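Long-range contacts in Dye-decolorizing peroxidase tfu_3078 (Thermobifida fusca, PDB 5FW4), which uses hydrogen peroxide and a non-covalently bound heme b to oxidise many compounds, anthraquinone dyes above all, its physiological substrate being unknown: residues 87-92 with 182-187; 117-122 with 140-145; 279-284 with 357-362. One frame throughout, in Å; residues are numbered along the deposited sequence.

Contact 1 (87-92 with 182-187); sequences LDLAEE and GDFMLQ
Leu87 and Phe184 pair antiparallel through two backbone bonds: Leu87 N reaches Phe184 O at 2.9 Å and almost straight (169°), while Phe184 N returns to Leu87 O at 2.8 Å. Beside them the side chains of Asp88 and Asp183 reach across in opposite senses. Asp88 OD1 takes the N-H of Asp183 at 3.1 Å, and Asp183 OD2 takes that of Leu89 at 3.0 Å on its anti lone pair. Next to these polar bonds, Leu89 CD2 lies in the ring plane of Phe184, at its edge, 3.8 Å from CE2, and Leu87 CD1 meets Leu186 CG at 4.0 Å. Asp183 and Phe184 both face Leu87, a classic beta bulge between two central strands of the N-terminal ferredoxin-like sheet. The two carboxylates come close, Asp88 OD1 lying 3.7 Å from Asp183 OD2, a repulsion probably eased by Arg214 on Asp88 and Arg94 on Asp183. An alanine in place of Asp183 would probably leave the Leu89 N-H without its acceptor and Arg94 without its mate. Asp183 OD1 is held by Ser149 OG of helix 148-153, whose Leu150 packs on Leu89 and Phe184. From helix 97-120, Trp111 makes a T-shaped contact with the Phe184 ring.

Contact 2 (117-122 with 140-145); sequences RLHEES and LMVTVG
His119, late in helix 97-120, docks ring-edge first onto the backbone of Val142 in strand 141-146, a helix-to-sheet contact at an outermost strand of the N-terminal ferredoxin-like domain. Its NE2 accepts the Val142 N-H at 3.1 Å. The donor lies only 7° out of the imidazole plane, yet the bond is bent, with an N-H...N angle of 140°. The same edge runs along the chain before it: NE2 is 3.7 Å from Met141 CA, and CD2 is 3.7 Å from Leu140 O. On the strand's other edge Met141 and Thr143 bond to Gly189 and Gln187 of strand 184-190, so the histidine serves an amide between them that points outward from the edge of the sheet. Leu118 supplies the greasy half. Leu140, its CG anti to the backbone N (chi1 178°), brings CD2 to 4.0 Å from Leu118 CB and 3.6 Å from Leu118 O, and Leu203 of helix 193-205 touches both Leu118 and Val142. Water 1 sits 2.8 Å from Leu140 O, with a longer, weak link to His119 O. Since NE2 works as an acceptor, it should carry no hydrogen; a neutral ring would then probably hold its proton on ND1, and protonating NE2 would probably cost the strand amide its partner.

Contact 3 (279-284 with 357-362); sequences VRRIRM and YSYDQG. With HEM (protoporphyrin IX containing Fe), chain C.
Tyr359 and Arg281 meet behind the heme pocket, in the C-terminal ferredoxin-like domain, where strands 279-284 and 357-362 lie in one antiparallel sheet with strand 369-379 between them. With no direct backbone pairing possible, Tyr359 spans the gap. Its CG takes the crowded position between backbone N and carbonyl carbon (chi1 73°), and the phenol points at the backbone of the far strand, OH lying 3.1 Å from Arg283 CA. Arg281 crosses the tyrosine at about a right angle, its CG 3.6 Å from Tyr359 OH and its guanidinium plane turned 69° from the ring. The chain is extended from CG to NE, which carries the head group past the phenol to a salt bridge with Asp370 of the intervening strand and a cation-pi contact with Trp179. Asp360 OD1 accepts the Gly362 N-H at 2.9 Å, an Asx turn, while its OD2 bonds to Thr197 of the second subunit. On the heme side, Ile282 CG2 touches the vinyl carbon CBB at 3.5 Å and Met284 CE the methyl CMB at 3.9 Å. Water 2 joins the two main side chains: it lies at the guanidinium edge, accepting from Arg281 NE at 2.6 Å and from Tyr359 OH at a distance short enough to be doubtful.

Overall arrangement
From the N terminus, strand 81-89 opens contact 1, which closes only when the chain returns at 182-187, with 89 residues in between. Inside that loop, helix 97-120 leads to contact 2, closed by 140-145 after a 17-residue excursion, so contact 2 is nested within contact 1. The two touch directly, since strands 184-190 and 141-146 are neighbours: Gly145 N probably bonds to Met185 O. Contact 3 follows in series, tying strands 275-284 and 353-363 of the C-terminal sheet; the 72 residues between its segments include His338, the probable proximal heme ligand. It does not touch the others, though about 5 Å separates its nearest atoms from contact 1 and about 6 Å from contact 2.

Contact 1 (87-92 with 182-187)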
loop_
_atom_site.group_PDB
_atom_site.type_symbol
_atom_site.label_atom_id
_atom_site.label_comp_id
_atom_site.label_asym_id
_atom_site.label_seq_id
_atom_site.Cartn_x
_atom_site.Cartn_y
_atom_site.Cartn_z
ATOM N N LEU A 87 -7.490 6.294 16.500
ATOM C CA LEU A 87 -8.227 5.433 17.396
ATOM C C LEU A 87 -9.016 6.210 18.454
ATOM O O LEU A 87 -8.593 7.279 18.906
ATOM C CB LEU A 87 -7.241 4.477 18.093
ATOM C CG LEU A 87 -6.216 3.651 17.305
ATOM C CD1 LEU A 87 -4.861 4.311 17.321
ATOM C CD2 LEU A 87 -6.069 2.249 17.960
ATOM N N ASP A 88 -10.114 5.606 18.931
ATOM C CA ASP A 88 -10.924 6.142 19.995
ATOM C C ASP A 88 -10.779 5.184 21.155
ATOM O O ASP A 88 -10.465 3.998 20.939
ATOM C CB ASP A 88 -12.388 6.219 19.575
ATOM C CG ASP A 88 -12.618 7.291 18.497
ATOM O OD1 ASP A 88 -11.820 8.223 18.527
ATOM O OD2 ASP A 88 -13.540 7.159 17.656
ATOM N N LEU A 89 -10.992 5.706 22.356
ATOM C CA LEU A 89 -11.199 4.820 23.523
ATOM C C LEU A 89 -12.349 3.875 23.195
ATOM O O LEU A 89 -13.321 4.267 22.562
ATOM C CB LEU A 89 -11.523 5.655 24.743
ATOM C CG LEU A 89 -10.394 6.475 25.328
ATOM C CD1 LEU A 89 -10.954 7.545 26.261
ATOM C CD2 LEU A 89 -9.432 5.542 26.070
ATOM N N ALA A 90 -12.273 2.626 23.661
ATOM C CA ALA A 90 -13.332 1.677 23.431
ATOM C C ALA A 90 -14.677 2.242 23.911
ATOM O O ALA A 90 -14.741 2.972 24.881
ATOM C CB ALA A 90 -13.007 0.379 24.161
ATOM N N GLU A 91 -15.738 1.869 23.213
ATOM C CA GLU A 91 -17.093 2.372 23.424
ATOM C C GLU A 91 -17.571 2.406 24.882
ATOM O O GLU A 91 -18.055 3.420 25.348
ATOM C CB GLU A 91 -18.067 1.527 22.577
ATOM C CG GLU A 91 -19.543 1.630 22.981
ATOM C CD GLU A 91 -20.456 0.754 22.120
ATOM O OE1 GLU A 91 -20.622 1.066 20.914
ATOM O OE2 GLU A 91 -21.006 -0.242 22.668
ATOM N N GLU A 92 -17.446 1.279 25.584
ATOM C CA GLU A 92 -17.904 1.172 26.959
ATOM C C GLU A 92 -17.052 2.033 27.899
ATOM O O GLU A 92 -17.590 2.823 28.665
ATOM C CB GLU A 92 -17.928 -0.307 27.409
ATOM C CG GLU A 92 -18.739 -0.578 28.669
ATOM C CD GLU A 92 -20.224 -0.241 28.535
ATOM O OE1 GLU A 92 -20.779 -0.291 27.419
ATOM O OE2 GLU A 92 -20.853 0.069 29.559
ATOM N N GLY A 182 -10.492 11.763 16.094
ATOM C CA GLY A 182 -9.912 10.619 16.805
ATOM C C GLY A 182 -9.287 11.068 18.124
ATOM O O GLY A 182 -8.672 12.161 18.230
ATOM N N ASP A 183 -9.491 10.238 19.143
ATOM C CA ASP A 183 -8.947 10.448 20.477
ATOM C C ASP A 183 -7.440 10.268 20.527
ATOM O O ASP A 183 -6.763 10.882 21.338
ATOM C CB ASP A 183 -9.549 9.431 21.477
ATOM C CG ASP A 183 -11.089 9.583 21.703
ATOM O OD1 ASP A 183 -11.693 10.648 21.454
ATOM O OD2 ASP A 183 -11.715 8.607 22.196
ATOM N N PHE A 184 -6.929 9.340 19.734
ATOM C CA PHE A 184 -5.520 9.077 19.662
ATOM C C PHE A 184 -5.046 8.939 18.233
ATOM O O PHE A 184 -5.810 8.557 17.319
ATOM C CB PHE A 184 -5.175 7.746 20.344
ATOM C CG PHE A 184 -5.570 7.691 21.759
ATOM C CD1 PHE A 184 -4.792 8.296 22.735
ATOM C CD2 PHE A 184 -6.718 7.021 22.134
ATOM C CE1 PHE A 184 -5.165 8.214 24.076
ATOM C CE2 PHE A 184 -7.101 6.949 23.465
ATOM C CZ PHE A 184 -6.314 7.537 24.432
ATOM N N MET A 185 -3.750 9.133 18.090
ATOM C CA MET A 185 -3.072 8.762 16.874
ATOM C C MET A 185 -1.843 7.906 17.054
ATOM O O MET A 185 -1.003 8.165 17.892
ATOM C CB MET A 185 -2.618 9.994 16.091
ATOM C CG MET A 185 -1.862 9.569 14.848
ATOM S SD MET A 185 -0.792 10.781 14.121
ATOM C CE MET A 185 0.354 11.208 15.407
ATOM N N LEU A 186 -1.709 6.954 16.162
ATOM C CA LEU A 186 -0.451 6.313 15.917
ATOM C C LEU A 186 0.016 6.644 14.529
ATOM O O LEU A 186 -0.708 6.380 13.574
ATOM C CB LEU A 186 -0.614 4.800 16.020
ATOM C CG LEU A 186 -0.843 4.283 17.435
ATOM C CD1 LEU A 186 -1.117 2.789 17.314
ATOM C CD2 LEU A 186 0.363 4.575 18.316
ATOM N N GLN A 187 1.223 7.193 14.419
ATOM C CA GLN A 187 1.912 7.269 13.139
ATOM C C GLN A 187 3.091 6.316 13.169
ATOM O O GLN A 187 4.013 6.465 13.991
ATOM C CB GLN A 187 2.366 8.700 12.777
ATOM C CG GLN A 187 3.228 8.743 11.502
ATOM C CD GLN A 187 3.946 10.048 11.252
ATOM O OE1 GLN A 187 3.854 10.629 10.141
ATOM N NE2 GLN A 187 4.703 10.515 12.243
#

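Contact 2 (117-122 with 140-145)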
loop_
_atom_site.group_PDB
_atom_site.type_symbol
_atom_site.label_atom_id
_atom_site.label_comp_id
_atom_site.label_asym_id
_atom_site.label_seq_id
_atom_site.Cartn_x
_atom_site.Cartn_y
_atom_site.Cartn_z
ATOM N N ARG A 117 10.639 -0.014 22.674
ATOM C CA ARG A 117 11.254 -1.246 22.258
ATOM C C ARG A 117 11.472 -1.257 20.775
ATOM O O ARG A 117 12.549 -1.656 20.319
ATOM C CB ARG A 117 10.414 -2.445 22.662
ATOM C CG ARG A 117 10.250 -2.558 24.154
ATOM C CD ARG A 117 9.641 -3.897 24.493
ATOM N NE ARG A 117 10.570 -4.947 24.134
ATOM C CZ ARG A 117 10.266 -6.242 24.097
ATOM N NH1 ARG A 117 9.035 -6.678 24.379
ATOM N NH2 ARG A 117 11.207 -7.114 23.758
ATOM N N LEU A 118 10.475 -0.759 20.029
ATOM C CA LEU A 118 10.480 -0.832 18.567
ATOM C C LEU A 118 11.517 0.080 17.941
ATOM O O LEU A 118 11.875 -0.076 16.768
ATOM C CB LEU A 118 9.089 -0.518 17.987
ATOM C CG LEU A 118 7.999 -1.591 18.203
ATOM C CD1 LEU A 118 6.641 -1.086 17.776
ATOM C CD2 LEU A 118 8.282 -2.904 17.473
ATOM N N HIS A 119 11.999 1.036 18.717
ATOM C CA HIS A 119 13.055 1.903 18.240
ATOM C C HIS A 119 14.433 1.282 18.398
ATOM O O HIS A 119 15.344 1.663 17.696
ATOM C CB HIS A 119 13.001 3.237 18.951
ATOM C CG HIS A 119 11.803 4.051 18.594
ATOM N ND1 HIS A 119 11.172 4.884 19.497
ATOM C CD2 HIS A 119 11.104 4.143 17.438
ATOM C CE1 HIS A 119 10.147 5.467 18.908
ATOM N NE2 HIS A 119 10.085 5.036 17.656
ATOM N N GLU A 120 14.573 0.338 19.318
ATOM C CA GLU A 120 15.843 -0.335 19.537
ATOM C C GLU A 120 15.813 -1.772 19.011
ATOM O O GLU A 120 16.853 -2.359 18.768
ATOM C CB GLU A 120 16.221 -0.323 21.022
ATOM C CG GLU A 120 15.970 0.989 21.781
ATOM C CD GLU A 120 16.968 2.119 21.477
ATOM O OE1 GLU A 120 17.758 2.011 20.510
ATOM O OE2 GLU A 120 16.964 3.124 22.220
ATOM N N GLU A 121 14.624 -2.334 18.844
ATOM C CA GLU A 121 14.455 -3.677 18.296
ATOM C C GLU A 121 13.405 -3.701 17.215
ATOM O O GLU A 121 12.570 -2.806 17.129
ATOM C CB GLU A 121 14.018 -4.636 19.402
ATOM C CG GLU A 121 14.505 -4.240 20.776
ATOM C CD GLU A 121 13.942 -5.140 21.862
ATOM O OE1 GLU A 121 14.095 -6.368 21.725
ATOM O OE2 GLU A 121 13.350 -4.609 22.830
ATOM N N SER A 122 13.428 -4.754 16.411
ATOM C CA SER A 122 12.463 -4.950 15.346
ATOM C C SER A 122 11.289 -5.772 15.850
ATOM O O SER A 122 11.404 -6.501 16.874
ATOM C CB SER A 122 13.117 -5.627 14.122
ATOM O OG SER A 122 14.304 -4.962 13.737
ATOM N N LEU A 140 12.414 1.958 11.470
ATOM C CA LEU A 140 11.113 1.967 12.106
ATOM C C LEU A 140 11.013 3.055 13.168
ATOM O O LEU A 140 11.949 3.277 13.953
ATOM C CB LEU A 140 10.812 0.596 12.720
ATOM C CG LEU A 140 9.509 0.391 13.472
ATOM C CD1 LEU A 140 8.282 0.509 12.618
ATOM C CD2 LEU A 140 9.605 -1.022 14.101
ATOM N N MET A 141 9.887 3.769 13.133
ATOM C CA MET A 141 9.628 4.877 14.012
ATOM C C MET A 141 8.153 4.974 14.314
ATOM O O MET A 141 7.274 4.728 13.460
ATOM C CB MET A 141 10.092 6.203 13.388
ATOM C CG MET A 141 9.664 6.372 11.990
ATOM S SD MET A 141 10.267 7.969 11.367
ATOM C CE MET A 141 12.013 7.648 11.298
ATOM N N VAL A 142 7.883 5.419 15.534
ATOM C CA VAL A 142 6.562 5.441 16.085
ATOM C C VAL A 142 6.323 6.783 16.746
ATOM O O VAL A 142 7.141 7.272 17.541
ATOM C CB VAL A 142 6.389 4.304 17.154
ATOM C CG1 VAL A 142 4.950 4.303 17.669
ATOM C CG2 VAL A 142 6.783 2.968 16.536
ATOM N N THR A 143 5.165 7.344 16.443
ATOM C CA THR A 143 4.715 8.598 17.009
ATOM C C THR A 143 3.332 8.408 17.599
ATOM O O THR A 143 2.477 7.757 16.986
ATOM C CB THR A 143 4.578 9.675 15.869
ATOM O OG1 THR A 143 5.648 9.536 14.949
ATOM C CG2 THR A 143 4.585 11.078 16.457
ATOM N N VAL A 144 3.108 8.996 18.768
ATOM C CA VAL A 144 1.829 8.889 19.461
ATOM C C VAL A 144 1.254 10.260 19.687
ATOM O O VAL A 144 1.936 11.134 20.187
ATOM C CB VAL A 144 1.959 8.214 20.828
ATOM C CG1 VAL A 144 0.594 8.157 21.493
ATOM C CG2 VAL A 144 2.582 6.825 20.688
ATOM N N GLY A 145 -0.011 10.423 19.321
ATOM C CA GLY A 145 -0.697 11.704 19.458
ATOM C C GLY A 145 -2.037 11.596 20.169
ATOM O O GLY A 145 -2.610 10.498 20.347
HETATM O O HOH W 1 14.291 1.744 14.394
#

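Contact 3 (279-284 with 357-362)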
loop_
_atom_site.group_PDB
_atom_site.type_symbol
_atom_site.label_atom_id
_atom_site.label_comp_id
_atom_site.label_asym_id
_atom_site.label_seq_id
_atom_site.Cartn_x
_atom_site.Cartn_y
_atom_site.Cartn_z
ATOM N N VAL A 279 -3.562 16.434 9.953
ATOM C CA VAL A 279 -3.589 15.460 8.875
ATOM C C VAL A 279 -4.805 15.688 8.018
ATOM O O VAL A 279 -5.923 15.889 8.514
ATOM C CB VAL A 279 -3.474 13.988 9.355
ATOM C CG1 VAL A 279 -4.432 13.691 10.462
ATOM C CG2 VAL A 279 -3.688 13.012 8.212
ATOM N N ARG A 280 -4.585 15.663 6.710
ATOM C CA ARG A 280 -5.682 15.777 5.772
ATOM C C ARG A 280 -5.529 14.683 4.720
ATOM O O ARG A 280 -4.434 14.487 4.162
ATOM C CB ARG A 280 -5.672 17.189 5.122
ATOM C CG ARG A 280 -5.697 18.362 6.092
ATOM C CD ARG A 280 -7.085 18.609 6.693
ATOM N NE ARG A 280 -7.919 19.380 5.759
ATOM C CZ ARG A 280 -9.011 20.069 6.061
ATOM N NH1 ARG A 280 -9.471 20.132 7.299
ATOM N NH2 ARG A 280 -9.633 20.748 5.091
ATOM N N ARG A 281 -6.601 13.959 4.469
ATOM C CA ARG A 281 -6.645 13.020 3.373
ATOM C C ARG A 281 -7.157 13.825 2.174
ATOM O O ARG A 281 -8.291 14.241 2.166
ATOM C CB ARG A 281 -7.596 11.880 3.657
ATOM C CG ARG A 281 -7.627 10.824 2.572
ATOM C CD ARG A 281 -8.732 9.852 2.846
ATOM N NE ARG A 281 -8.952 8.878 1.780
ATOM C CZ ARG A 281 -9.188 7.595 1.977
ATOM N NH1 ARG A 281 -9.196 7.099 3.209
ATOM N NH2 ARG A 281 -9.389 6.794 0.942
ATOM N N ILE A 282 -6.304 14.011 1.194
ATOM C CA ILE A 282 -6.664 14.886 0.023
ATOM C C ILE A 282 -6.660 14.070 -1.241
ATOM O O ILE A 282 -5.607 13.673 -1.722
ATOM C CB ILE A 282 -5.674 15.993 -0.160
ATOM C CG1 ILE A 282 -5.332 16.663 1.142
ATOM C CG2 ILE A 282 -6.208 17.017 -1.179
ATOM C CD1 ILE A 282 -6.487 17.265 1.773
ATOM N N ARG A 283 -7.835 13.819 -1.774
ATOM C CA ARG A 283 -7.996 13.067 -2.992
ATOM C C ARG A 283 -7.545 13.969 -4.161
ATOM O O ARG A 283 -7.849 15.143 -4.150
ATOM C CB ARG A 283 -9.448 12.672 -3.175
ATOM C CG ARG A 283 -9.693 11.795 -4.412
ATOM C CD ARG A 283 -11.093 11.233 -4.565
ATOM N NE ARG A 283 -12.196 12.189 -4.522
ATOM C CZ ARG A 283 -12.729 12.821 -5.566
ATOM N NH1 ARG A 283 -12.291 12.593 -6.802
ATOM N NH2 ARG A 283 -13.764 13.637 -5.367
ATOM N N MET A 284 -6.795 13.375 -5.090
ATOM C CA MET A 284 -6.344 14.050 -6.351
ATOM C C MET A 284 -7.238 13.658 -7.514
ATOM O O MET A 284 -7.511 12.487 -7.743
ATOM C CB MET A 284 -4.899 13.675 -6.646
ATOM C CG MET A 284 -3.920 14.266 -5.668
ATOM S SD MET A 284 -2.317 13.683 -5.960
ATOM C CE MET A 284 -1.294 14.706 -5.020
ATOM N N TYR A 357 2.621 11.883 2.533
ATOM C CA TYR A 357 2.778 10.641 1.800
ATOM C C TYR A 357 1.692 10.536 0.730
ATOM O O TYR A 357 0.526 10.926 0.951
ATOM C CB TYR A 357 2.696 9.434 2.789
ATOM C CG TYR A 357 3.951 9.301 3.618
ATOM C CD1 TYR A 357 4.187 10.145 4.701
ATOM C CD2 TYR A 357 4.960 8.416 3.253
ATOM C CE1 TYR A 357 5.374 10.072 5.436
ATOM C CE2 TYR A 357 6.136 8.346 3.964
ATOM C CZ TYR A 357 6.344 9.172 5.061
ATOM O OH TYR A 357 7.528 9.126 5.733
ATOM N N SER A 358 2.023 9.914 -0.387
ATOM C CA SER A 358 1.023 9.498 -1.326
ATOM C C SER A 358 0.239 8.333 -0.856
ATOM O O SER A 358 0.746 7.572 -0.024
ATOM C CB SER A 358 1.670 9.114 -2.654
ATOM O OG SER A 358 2.242 10.282 -3.225
ATOM N N TYR A 359 -0.978 8.222 -1.365
ATOM C CA TYR A 359 -1.860 7.067 -1.148
ATOM C C TYR A 359 -2.509 6.679 -2.422
ATOM O O TYR A 359 -2.790 7.557 -3.324
ATOM C CB TYR A 359 -2.906 7.307 -0.052
ATOM C CG TYR A 359 -4.060 8.233 -0.343
ATOM C CD1 TYR A 359 -5.231 7.764 -0.889
ATOM C CD2 TYR A 359 -3.987 9.581 -0.021
ATOM C CE1 TYR A 359 -6.321 8.586 -1.088
ATOM C CE2 TYR A 359 -5.047 10.441 -0.239
ATOM C CZ TYR A 359 -6.212 9.954 -0.804
ATOM O OH TYR A 359 -7.284 10.795 -1.048
ATOM N N ASP A 360 -2.662 5.378 -2.564
ATOM C CA ASP A 360 -3.312 4.721 -3.682
ATOM C C ASP A 360 -4.226 3.660 -3.137
ATOM O O ASP A 360 -3.780 2.617 -2.586
ATOM C CB ASP A 360 -2.282 4.160 -4.647
ATOM C CG ASP A 360 -2.903 3.598 -5.954
ATOM O OD1 ASP A 360 -4.120 3.262 -5.992
ATOM O OD2 ASP A 360 -2.135 3.408 -6.932
ATOM N N GLN A 361 -5.519 3.952 -3.233
ATOM C CA GLN A 361 -6.569 3.088 -2.764
ATOM C C GLN A 361 -7.434 2.625 -3.920
ATOM O O GLN A 361 -8.624 2.352 -3.768
ATOM C CB GLN A 361 -7.364 3.775 -1.639
ATOM C CG GLN A 361 -6.527 4.009 -0.376
ATOM C CD GLN A 361 -6.186 2.716 0.379
ATOM O OE1 GLN A 361 -5.030 2.415 0.638
ATOM N NE2 GLN A 361 -7.188 1.963 0.691
ATOM N N GLY A 362 -6.835 2.549 -5.104
ATOM C CA GLY A 362 -7.561 2.058 -6.277
ATOM C C GLY A 362 -8.729 2.970 -6.719
ATOM O O GLY A 362 -8.551 4.177 -7.003
HETATM C CHA HEM C . 4.197 23.962 -1.449
HETATM C CHB HEM C . 1.629 20.464 -3.597
HETATM C CHC HEM C . -1.774 20.976 -0.201
HETATM C CHD HEM C . 0.922 24.281 2.092
HETATM C C1A HEM C . 3.784 22.972 -2.306
HETATM C C2A HEM C . 4.498 22.595 -3.461
HETATM C C3A HEM C . 3.762 21.633 -4.071
HETATM C C4A HEM C . 2.613 21.400 -3.304
HETATM C CMA HEM C . 4.113 20.892 -5.305
HETATM C CAA HEM C . 5.794 23.188 -3.953
HETATM C CBA HEM C . 7.031 22.456 -3.446
HETATM C CGA HEM C . 7.257 22.710 -1.984
HETATM O O1A HEM C . 7.010 21.777 -1.172
HETATM O O2A HEM C . 7.689 23.827 -1.603
HETATM C C1B HEM C . 0.458 20.316 -2.832
HETATM C C2B HEM C . -0.569 19.393 -3.143
HETATM C C3B HEM C . -1.544 19.516 -2.191
HETATM C C4B HEM C . -1.055 20.550 -1.277
HETATM C CMB HEM C . -0.553 18.443 -4.306
HETATM C CAB HEM C . -2.796 18.780 -1.979
HETATM C CBB HEM C . -3.117 17.663 -2.632
HETATM C C1C HEM C . -1.351 21.909 0.718
HETATM C C2C HEM C . -2.062 22.277 1.840
HETATM C C3C HEM C . -1.276 23.211 2.505
HETATM C C4C HEM C . -0.094 23.407 1.755
HETATM C CMC HEM C . -3.408 21.689 2.180
HETATM C CAC HEM C . -1.489 24.013 3.700
HETATM C CBC HEM C . -2.668 24.258 4.181
HETATM C C1D HEM C . 2.040 24.420 1.253
HETATM C C2D HEM C . 3.108 25.371 1.584
HETATM C C3D HEM C . 4.015 25.286 0.584
HETATM C C4D HEM C . 3.476 24.296 -0.342
HETATM C CMD HEM C . 3.220 26.265 2.808
HETATM C CAD HEM C . 5.313 26.063 0.490
HETATM C CBD HEM C . 5.010 27.455 -0.071
HETATM C CGD HEM C . 6.253 28.318 -0.048
HETATM O O1D HEM C . 6.650 28.883 0.991
HETATM O O2D HEM C . 6.908 28.448 -1.104
HETATM N NA HEM C . 2.620 22.234 -2.226
HETATM N NB HEM C . 0.130 20.972 -1.720
HETATM N NC HEM C . -0.190 22.630 0.663
HETATM N ND HEM C . 2.282 23.775 0.082
HETATM FE FE HEM C . 1.228 22.476 -0.821
HETATM O O HOH W 2 -9.543 9.764 -0.626
#